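Putative uncharacterized protein ORP (Desulfovibrio gigas, PDB 2WFB) is of unknown function but, as the orange protein, probably carries a mixed molybdenum-copper sulphide cluster, lacking in this apo form. Local coordinates at residues P22-A27 / I57-V62; A28-V33 / Q61-S66; K79-L84 / P113-P118. All coordinates share one frame; numbering follows the deposited sequence.

How the interactions relate
Interactions 1 and 2 share Gln61 and Val62 of helix 55-66, and their centres lie 8 Å apart. Phe24 of interaction 1 joins them, its CE1 lying 3.8 Å from Phe30 CE1 and 3.8 Å from Leu63 CD1. The same ring reaches interaction 3, with Phe24 CD2 3.8 Å from Ala80 CB, although those two centres are 12 Å apart. Interactions 1 and 3 also border one anion site: three phosphates lie close together between loop 22-27 and the first turns of helices 55-66 and 78-86. Interaction 2 lies deeper, in the core between helix and sheet.

Interaction 1 (P22-A27 / I57-V62). With ACT (acetate ion), chain E; PO4 (phosphate ion), chain B; PO4 (phosphate ion), chain C.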
loop_
_atom_site.group_PDB
_atom_site.type_symbol
_atom_site.label_atom_id
_atom_site.label_comp_id
_atom_site.label_asym_id
_atom_site.label_seq_id
_atom_site.Cartn_x
_atom_site.Cartn_y
_atom_site.Cartn_z
ATOM N N PRO A 22 -8.498 -1.150 -4.927
ATOM C CA PRO A 22 -9.146 -0.293 -3.924
ATOM C C PRO A 22 -9.058 -0.835 -2.491
ATOM O O PRO A 22 -9.292 -0.096 -1.550
ATOM C CB PRO A 22 -10.619 -0.245 -4.358
ATOM C CG PRO A 22 -10.666 -0.819 -5.693
ATOM C CD PRO A 22 -9.469 -1.691 -5.890
ATOM N N ARG A 23 -8.716 -2.107 -2.330
ATOM C CA ARG A 23 -8.729 -2.706 -1.009
ATOM C C ARG A 23 -7.329 -2.850 -0.495
ATOM O O ARG A 23 -6.364 -2.922 -1.271
ATOM C CB ARG A 23 -9.400 -4.067 -1.054
ATOM C CG ARG A 23 -10.849 -3.946 -1.332
ATOM C CD ARG A 23 -11.311 -5.178 -2.001
ATOM N NE ARG A 23 -11.705 -6.090 -0.975
ATOM C CZ ARG A 23 -11.715 -7.408 -1.084
ATOM N NH1 ARG A 23 -11.323 -8.022 -2.195
ATOM N NH2 ARG A 23 -12.118 -8.103 -0.057
ATOM N N PHE A 24 -7.210 -2.866 0.820
ATOM C CA PHE A 24 -5.900 -2.991 1.438
ATOM C C PHE A 24 -5.601 -4.394 1.978
ATOM O O PHE A 24 -4.763 -5.096 1.429
ATOM C CB PHE A 24 -5.655 -1.938 2.518
ATOM C CG PHE A 24 -4.416 -2.218 3.322
ATOM C CD1 PHE A 24 -3.152 -2.180 2.711
ATOM C CD2 PHE A 24 -4.503 -2.599 4.656
ATOM C CE1 PHE A 24 -2.010 -2.473 3.437
ATOM C CE2 PHE A 24 -3.359 -2.899 5.374
ATOM C CZ PHE A 24 -2.096 -2.822 4.742
ATOM N N GLY A 25 -6.280 -4.802 3.051
ATOM C CA GLY A 25 -5.983 -6.080 3.704
ATOM C C GLY A 25 -6.137 -7.280 2.796
ATOM O O GLY A 25 -5.386 -8.260 2.916
ATOM N N ARG A 26 -7.083 -7.177 1.865
ATOM C CA ARG A 26 -7.420 -8.251 0.946
ATOM C C ARG A 26 -7.043 -7.923 -0.508
ATOM O O ARG A 26 -7.574 -8.539 -1.453
ATOM C CB ARG A 26 -8.911 -8.643 1.105
ATOM C CG ARG A 26 -9.194 -9.154 2.547
ATOM C CD ARG A 26 -10.651 -9.464 2.886
ATOM N NE ARG A 26 -10.702 -9.830 4.300
ATOM C CZ ARG A 26 -10.494 -11.055 4.788
ATOM N NH1 ARG A 26 -10.245 -12.080 3.989
ATOM N NH2 ARG A 26 -10.538 -11.258 6.101
ATOM N N ALA A 27 -6.119 -6.974 -0.693
ATOM C CA ALA A 27 -5.493 -6.765 -2.002
ATOM C C ALA A 27 -4.827 -8.041 -2.489
ATOM O O ALA A 27 -4.339 -8.847 -1.692
ATOM C CB ALA A 27 -4.449 -5.637 -1.922
ATOM N N ILE A 57 -4.223 -6.388 9.456
ATOM C CA ILE A 57 -3.104 -6.616 10.366
ATOM C C ILE A 57 -2.021 -7.489 9.708
ATOM O O ILE A 57 -0.841 -7.146 9.743
ATOM C CB ILE A 57 -3.598 -7.153 11.735
ATOM C CG1 ILE A 57 -4.322 -6.017 12.468
ATOM C CG2 ILE A 57 -2.446 -7.653 12.559
ATOM C CD1 ILE A 57 -5.304 -6.434 13.529
ATOM N N ASN A 58 -2.418 -8.569 9.051
ATOM C CA ASN A 58 -1.432 -9.395 8.356
ATOM C C ASN A 58 -0.739 -8.664 7.215
ATOM O O ASN A 58 0.449 -8.835 6.999
ATOM C CB ASN A 58 -2.074 -10.664 7.810
ATOM C CG ASN A 58 -1.046 -11.691 7.361
ATOM O OD1 ASN A 58 -0.849 -11.932 6.153
ATOM N ND2 ASN A 58 -0.377 -12.298 8.332
ATOM N N ALA A 59 -1.500 -7.877 6.460
ATOM C CA ALA A 59 -0.964 -7.128 5.337
ATOM C C ALA A 59 0.023 -6.065 5.814
ATOM O O ALA A 59 1.088 -5.883 5.207
ATOM C CB ALA A 59 -2.109 -6.507 4.514
ATOM N N ALA A 60 -0.306 -5.394 6.924
ATOM C CA ALA A 60 0.583 -4.405 7.528
ATOM C C ALA A 60 1.922 -5.032 7.921
ATOM O O ALA A 60 2.985 -4.419 7.730
ATOM C CB ALA A 60 -0.085 -3.750 8.711
ATOM N N GLN A 61 1.870 -6.254 8.463
ATOM C CA GLN A 61 3.075 -7.022 8.804
ATOM C C GLN A 61 3.878 -7.449 7.575
ATOM O O GLN A 61 5.099 -7.390 7.601
ATOM C CB GLN A 61 2.748 -8.208 9.720
ATOM C CG GLN A 61 2.409 -7.718 11.135
ATOM C CD GLN A 61 1.529 -8.673 11.944
ATOM O OE1 GLN A 61 1.302 -9.822 11.557
ATOM N NE2 GLN A 61 1.037 -8.191 13.088
ATOM N N VAL A 62 3.205 -7.836 6.496
ATOM C CA VAL A 62 3.886 -8.090 5.231
ATOM C C VAL A 62 4.665 -6.836 4.760
ATOM O O VAL A 62 5.841 -6.931 4.391
ATOM C CB VAL A 62 2.903 -8.619 4.167
ATOM C CG1 VAL A 62 3.536 -8.604 2.744
ATOM C CG2 VAL A 62 2.463 -10.037 4.522
HETATM C C ACT E . -10.767 -11.850 0.107
HETATM O O ACT E . -10.252 -12.559 0.976
HETATM O OXT ACT E . -10.403 -11.895 -1.096
HETATM C CH3 ACT E . -11.780 -10.914 0.567
HETATM P P PO4 B . -8.962 -3.698 5.692
HETATM O O1 PO4 B . -8.582 -3.348 4.312
HETATM O O2 PO4 B . -8.886 -2.458 6.517
HETATM O O3 PO4 B . -10.339 -4.259 5.712
HETATM O O4 PO4 B . -7.992 -4.726 6.223
HETATM P P PO4 C . -10.086 -7.488 7.704
HETATM O O1 PO4 C . -8.812 -6.753 8.039
HETATM O O2 PO4 C . -11.140 -7.012 8.661
HETATM O O3 PO4 C . -10.432 -7.247 6.243
HETATM O O4 PO4 C . -9.895 -8.972 7.852
#
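Gly25 and Ala59 bring their CA atoms to 5.4 Å where the loop 22-27, folded at Phe24-Ala27 into a type I beta turn, runs against the first half of helix 55-66. Ala59 CB faces the loop and is met by the far end of the Phe24 ring, with CZ 3.7 Å from Ala59 CB. Phe24 carries CG anti to its backbone N (chi1 170°), and this rotation sends the ring out to the helix, where CZ also comes to 3.8 Å from Ala60 N. Gly25 CA also packs against the Ala59 methyl. Ala80 and Leu84 of helix 78-86 touch the ring too, so Phe24 is wedged between two helices. The polar side of the turn holds anions. Gly25 N donates an almost straight bond (170°) to O1 of one phosphate, 3.0 Å away, and that oxygen lies at the edge of the Phe24 ring. The extended Arg26 chain lays its guanidinium along a second phosphate, with NE 3.2 Å from O3 and NH2 3.0 Å from O4, a two-pronged grip that would fix its rotation. Ala55 N and Gly56 N also bond to one of the phosphates. Glycine, arginine and a helix start together form an anion-binding pocket, here occupied by phosphate, probably from the crystallisation liquor, and consistent with a site for an anionic metal-sulphide cluster.

Interaction 2 (A28-V33 / Q61-S66); sequences AGFVVV and QVLAKS
Phe30 and Leu63 join the central mixed sheet to helix 55-66, which covers one of its faces in an alpha/beta fold whose 3-2-1-4-5 strand order resembles that of ribonuclease H. Strand 29-33 and helix 61-66 run nearly side by side, their axes 10.6 Å apart and inclined by 23°. One CH-pi contact leads: Leu63 CD2 sits over a face of the Phe30 ring, 3.9 Å from its centroid and displaced a little toward the rim on the CG and CD2 side. Phe30 owes this position to a CB pointed at the helix and to CG swung beside the backbone N (chi1 -48°). Leu63 leaves the helix less directly, and it is the end of its side chain that gains the ring. Apolar packing continues around this pair. Val62 CG1 lies 4.2 Å from Phe30 CE2, while Val62 also touches Val43 of the neighbouring strand. Toward the end of the helix, Val32 CG2 meets the side chain of Ser66. Val31 and Val33 point to the other face of the sheet, where helix 100-108 covers them, so the strand is buried from both faces. No hydrogen bond joins strand to helix; the Ser66 hydroxyl turns back to its own backbone, and OG donates to Leu63 O at 3.0 Å, tilted 26° from the carbonyl plane.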
loop_
_atom_site.group_PDB
_atom_site.type_symbol
_atom_site.label_atom_id
_atom_site.label_comp_id
_atom_site.label_asym_id
_atom_site.label_seq_id
_atom_site.Cartn_x
_atom_site.Cartn_y
_atom_site.Cartn_z
ATOM N N ALA A 28 -4.772 -8.238 -3.802
ATOM C CA ALA A 28 -4.010 -9.387 -4.366
ATOM C C ALA A 28 -2.518 -9.331 -3.941
ATOM O O ALA A 28 -1.881 -10.359 -3.681
ATOM C CB ALA A 28 -4.151 -9.451 -5.925
ATOM N N GLY A 29 -1.982 -8.116 -3.864
ATOM C CA GLY A 29 -0.589 -7.914 -3.538
ATOM C C GLY A 29 -0.259 -6.436 -3.556
ATOM O O GLY A 29 -1.156 -5.587 -3.613
ATOM N N PHE A 30 1.042 -6.143 -3.518
ATOM C CA PHE A 30 1.573 -4.783 -3.440
ATOM C C PHE A 30 2.711 -4.687 -4.406
ATOM O O PHE A 30 3.600 -5.537 -4.404
ATOM C CB PHE A 30 2.128 -4.460 -2.043
ATOM C CG PHE A 30 1.205 -4.837 -0.926
ATOM C CD1 PHE A 30 0.112 -4.054 -0.619
ATOM C CD2 PHE A 30 1.426 -5.996 -0.193
ATOM C CE1 PHE A 30 -0.772 -4.418 0.404
ATOM C CE2 PHE A 30 0.546 -6.357 0.832
ATOM C CZ PHE A 30 -0.542 -5.559 1.129
ATOM N N VAL A 31 2.680 -3.665 -5.245
ATOM C CA VAL A 31 3.842 -3.308 -6.027
ATOM C C VAL A 31 4.628 -2.328 -5.160
ATOM O O VAL A 31 4.119 -1.270 -4.786
ATOM C CB VAL A 31 3.457 -2.665 -7.373
ATOM C CG1 VAL A 31 4.716 -2.119 -8.101
ATOM C CG2 VAL A 31 2.766 -3.660 -8.250
ATOM N N VAL A 32 5.852 -2.710 -4.810
ATOM C CA VAL A 32 6.716 -1.903 -3.961
ATOM C C VAL A 32 7.790 -1.245 -4.834
ATOM O O VAL A 32 8.526 -1.948 -5.516
ATOM C CB VAL A 32 7.413 -2.761 -2.895
ATOM C CG1 VAL A 32 8.272 -1.859 -1.978
ATOM C CG2 VAL A 32 6.390 -3.544 -2.089
ATOM N N VAL A 33 7.870 0.081 -4.815
ATOM C CA VAL A 33 8.788 0.807 -5.718
ATOM C C VAL A 33 9.742 1.702 -4.941
ATOM O O VAL A 33 9.358 2.330 -3.950
ATOM C CB VAL A 33 8.047 1.689 -6.781
ATOM C CG1 VAL A 33 7.308 0.841 -7.774
ATOM C CG2 VAL A 33 7.071 2.594 -6.125
ATOM N N GLN A 61 1.870 -6.254 8.463
ATOM C CA GLN A 61 3.075 -7.022 8.804
ATOM C C GLN A 61 3.878 -7.449 7.575
ATOM O O GLN A 61 5.099 -7.390 7.601
ATOM C CB GLN A 61 2.748 -8.208 9.720
ATOM C CG GLN A 61 2.409 -7.718 11.135
ATOM C CD GLN A 61 1.529 -8.673 11.944
ATOM O OE1 GLN A 61 1.302 -9.822 11.557
ATOM N NE2 GLN A 61 1.037 -8.191 13.088
ATOM N N VAL A 62 3.205 -7.836 6.496
ATOM C CA VAL A 62 3.886 -8.090 5.231
ATOM C C VAL A 62 4.665 -6.836 4.760
ATOM O O VAL A 62 5.841 -6.931 4.391
ATOM C CB VAL A 62 2.903 -8.619 4.167
ATOM C CG1 VAL A 62 3.536 -8.604 2.744
ATOM C CG2 VAL A 62 2.463 -10.037 4.522
ATOM N N LEU A 63 4.018 -5.673 4.789
ATOM C CA LEU A 63 4.651 -4.402 4.430
ATOM C C LEU A 63 5.799 -3.971 5.347
ATOM O O LEU A 63 6.778 -3.432 4.875
ATOM C CB LEU A 63 3.611 -3.272 4.354
ATOM C CG LEU A 63 2.629 -3.331 3.187
ATOM C CD1 LEU A 63 1.730 -2.096 3.206
ATOM C CD2 LEU A 63 3.366 -3.430 1.863
ATOM N N ALA A 64 5.673 -4.188 6.650
ATOM C CA ALA A 64 6.738 -3.830 7.567
ATOM C C ALA A 64 7.968 -4.667 7.232
ATOM O O ALA A 64 9.075 -4.148 7.228
ATOM C CB ALA A 64 6.313 -4.012 9.022
ATOM N N LYS A 65 7.753 -5.943 6.897
ATOM C CA LYS A 65 8.822 -6.857 6.450
ATOM C C LYS A 65 9.508 -6.464 5.151
ATOM O O LYS A 65 10.699 -6.738 4.972
ATOM C CB LYS A 65 8.314 -8.307 6.360
ATOM C CG LYS A 65 8.058 -8.894 7.749
ATOM C CD LYS A 65 7.530 -10.322 7.699
ATOM C CE LYS A 65 6.777 -10.671 8.993
ATOM N NZ LYS A 65 5.612 -11.599 8.733
ATOM N N SER A 66 8.784 -5.814 4.245
ATOM C CA SER A 66 9.413 -5.319 3.023
ATOM C C SER A 66 10.135 -3.964 3.219
ATOM O O SER A 66 10.796 -3.482 2.315
ATOM C CB SER A 66 8.381 -5.245 1.892
ATOM O OG SER A 66 7.525 -4.133 2.067
#

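Interaction 3 (K79-L84 / P113-P118). With PO4 (phosphate ion), chain D.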
loop_
_atom_site.group_PDB
_atom_site.type_symbol
_atom_site.label_atom_id
_atom_site.label_comp_id
_atom_site.label_asym_id
_atom_site.label_seq_id
_atom_site.Cartn_x
_atom_site.Cartn_y
_atom_site.Cartn_z
ATOM N N LYS A 79 -8.371 -1.002 12.226
ATOM C CA LYS A 79 -7.298 -1.791 12.795
ATOM C C LYS A 79 -6.089 -1.838 11.852
ATOM O O LYS A 79 -4.931 -1.781 12.304
ATOM C CB LYS A 79 -7.804 -3.174 13.191
ATOM C CG LYS A 79 -8.815 -3.103 14.361
ATOM C CD LYS A 79 -9.117 -4.479 14.939
ATOM C CE LYS A 79 -9.932 -4.356 16.245
ATOM N NZ LYS A 79 -10.234 -5.692 16.876
ATOM N N ALA A 80 -6.358 -1.929 10.549
ATOM C CA ALA A 80 -5.299 -1.890 9.556
ATOM C C ALA A 80 -4.574 -0.556 9.618
ATOM O O ALA A 80 -3.341 -0.527 9.594
ATOM C CB ALA A 80 -5.833 -2.141 8.189
ATOM N N PHE A 81 -5.330 0.541 9.694
ATOM C CA PHE A 81 -4.728 1.865 9.792
ATOM C C PHE A 81 -3.811 1.995 11.015
ATOM O O PHE A 81 -2.714 2.550 10.907
ATOM C CB PHE A 81 -5.776 2.977 9.833
ATOM C CG PHE A 81 -5.200 4.340 9.566
ATOM C CD1 PHE A 81 -5.039 4.788 8.255
ATOM C CD2 PHE A 81 -4.788 5.159 10.620
ATOM C CE1 PHE A 81 -4.490 6.015 7.989
ATOM C CE2 PHE A 81 -4.228 6.416 10.367
ATOM C CZ PHE A 81 -4.069 6.843 9.058
ATOM N N GLN A 82 -4.269 1.509 12.168
ATOM C CA GLN A 82 -3.467 1.551 13.407
ATOM C C GLN A 82 -2.171 0.742 13.273
ATOM O O GLN A 82 -1.099 1.186 13.702
ATOM C CB GLN A 82 -4.281 1.006 14.575
ATOM C CG GLN A 82 -3.448 0.747 15.819
ATOM C CD GLN A 82 -4.144 -0.153 16.806
ATOM O OE1 GLN A 82 -5.350 -0.002 17.075
ATOM N NE2 GLN A 82 -3.389 -1.107 17.364
ATOM N N ALA A 83 -2.287 -0.443 12.672
ATOM C CA ALA A 83 -1.148 -1.303 12.410
ATOM C C ALA A 83 -0.120 -0.634 11.475
ATOM O O ALA A 83 1.081 -0.727 11.728
ATOM C CB ALA A 83 -1.617 -2.623 11.853
ATOM N N LEU A 84 -0.583 0.044 10.420
ATOM C CA LEU A 84 0.297 0.838 9.530
ATOM C C LEU A 84 1.013 2.006 10.224
ATOM O O LEU A 84 2.222 2.207 10.029
ATOM C CB LEU A 84 -0.461 1.344 8.288
ATOM C CG LEU A 84 -0.976 0.255 7.362
ATOM C CD1 LEU A 84 -2.079 0.813 6.450
ATOM C CD2 LEU A 84 0.158 -0.353 6.567
ATOM N N PRO A 113 -2.498 13.780 -0.199
ATOM C CA PRO A 113 -2.492 14.089 1.232
ATOM C C PRO A 113 -2.284 12.828 2.055
ATOM O O PRO A 113 -2.876 11.792 1.733
ATOM C CB PRO A 113 -3.900 14.607 1.470
ATOM C CG PRO A 113 -4.381 15.047 0.121
ATOM C CD PRO A 113 -3.798 14.071 -0.818
ATOM N N MET A 114 -1.427 12.864 3.072
ATOM C CA MET A 114 -1.304 11.692 3.917
ATOM C C MET A 114 -2.557 11.627 4.795
ATOM O O MET A 114 -3.033 12.647 5.289
ATOM C CB MET A 114 0.028 11.665 4.682
ATOM C CG MET A 114 1.290 11.489 3.760
ATOM S SD MET A 114 1.383 9.996 2.709
ATOM C CE MET A 114 0.529 10.483 1.219
ATOM N N ALA A 115 -3.141 10.434 4.903
ATOM C CA ALA A 115 -4.398 10.268 5.644
ATOM C C ALA A 115 -4.164 10.317 7.136
ATOM O O ALA A 115 -3.127 9.850 7.619
ATOM C CB ALA A 115 -5.066 8.969 5.269
ATOM N N ALA A 116 -5.135 10.878 7.854
ATOM C CA ALA A 116 -5.074 11.011 9.304
ATOM C C ALA A 116 -5.803 9.873 9.991
ATOM O O ALA A 116 -5.549 9.593 11.159
ATOM C CB ALA A 116 -5.644 12.357 9.747
ATOM N N GLY A 117 -6.700 9.197 9.266
ATOM C CA GLY A 117 -7.438 8.082 9.846
ATOM C C GLY A 117 -7.990 7.166 8.790
ATOM O O GLY A 117 -7.838 7.441 7.603
ATOM N N PRO A 118 -8.619 6.056 9.202
ATOM C CA PRO A 118 -9.199 5.136 8.223
ATOM C C PRO A 118 -10.329 5.810 7.449
ATOM O O PRO A 118 -10.944 6.751 7.947
ATOM C CB PRO A 118 -9.787 4.025 9.084
ATOM C CG PRO A 118 -9.946 4.600 10.422
ATOM C CD PRO A 118 -8.910 5.659 10.589
HETATM P P PO4 D . -10.135 -3.344 9.744
HETATM O O1 PO4 D . -8.844 -2.860 9.156
HETATM O O2 PO4 D . -10.331 -2.645 11.064
HETATM O O3 PO4 D . -11.281 -3.092 8.785
HETATM O O4 PO4 D . -10.063 -4.824 9.994
#
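A chain tail folded over a helix: residues 115-118, which follow helix 100-108, cover Phe81 on the first part of helix 78-86, beside the anion pocket. Phe81 is the buried centre of this otherwise surface contact. Its CB is directed at the tail, and with CG anti to the backbone N (chi1 -165°) the ring lies flat beneath the backbone of Gly117 and Pro118. Gly117 CA makes a CH-pi contact over one face, 3.8 Å from the ring centroid and 18° off the normal, while the carbonyl carbon of Gly117 sits above the ring centre. Pro118 N lies over the same face but nearer the rim, 3.8 Å from Phe81 CG. The proline side chain stands at about a right angle to that of Phe81, with its CD 4.1 Å from Phe81 CG. A different approach is used at the far end of the ring, where Ala115 O comes to the edge in plane, 3.5 Å from Phe81 CZ. Alongside it, Ala115 CB packs 4.1 Å from Phe81 CE1. The tail is tied to the sheet side as well: Ala115 pairs through its backbone with Val91, and Gly117 O accepts a bond from Gln93 NE2. On the helix's first turn, Lys79 N donates to phosphate O2 at 2.8 Å and Ala80 N to O1 of the same ion at 3.0 Å. This phosphate, too, probably comes from the crystallisation liquor. Paired N-H groups at a helix start are a classic anion-binding site, and the helix dipole would probably strengthen it.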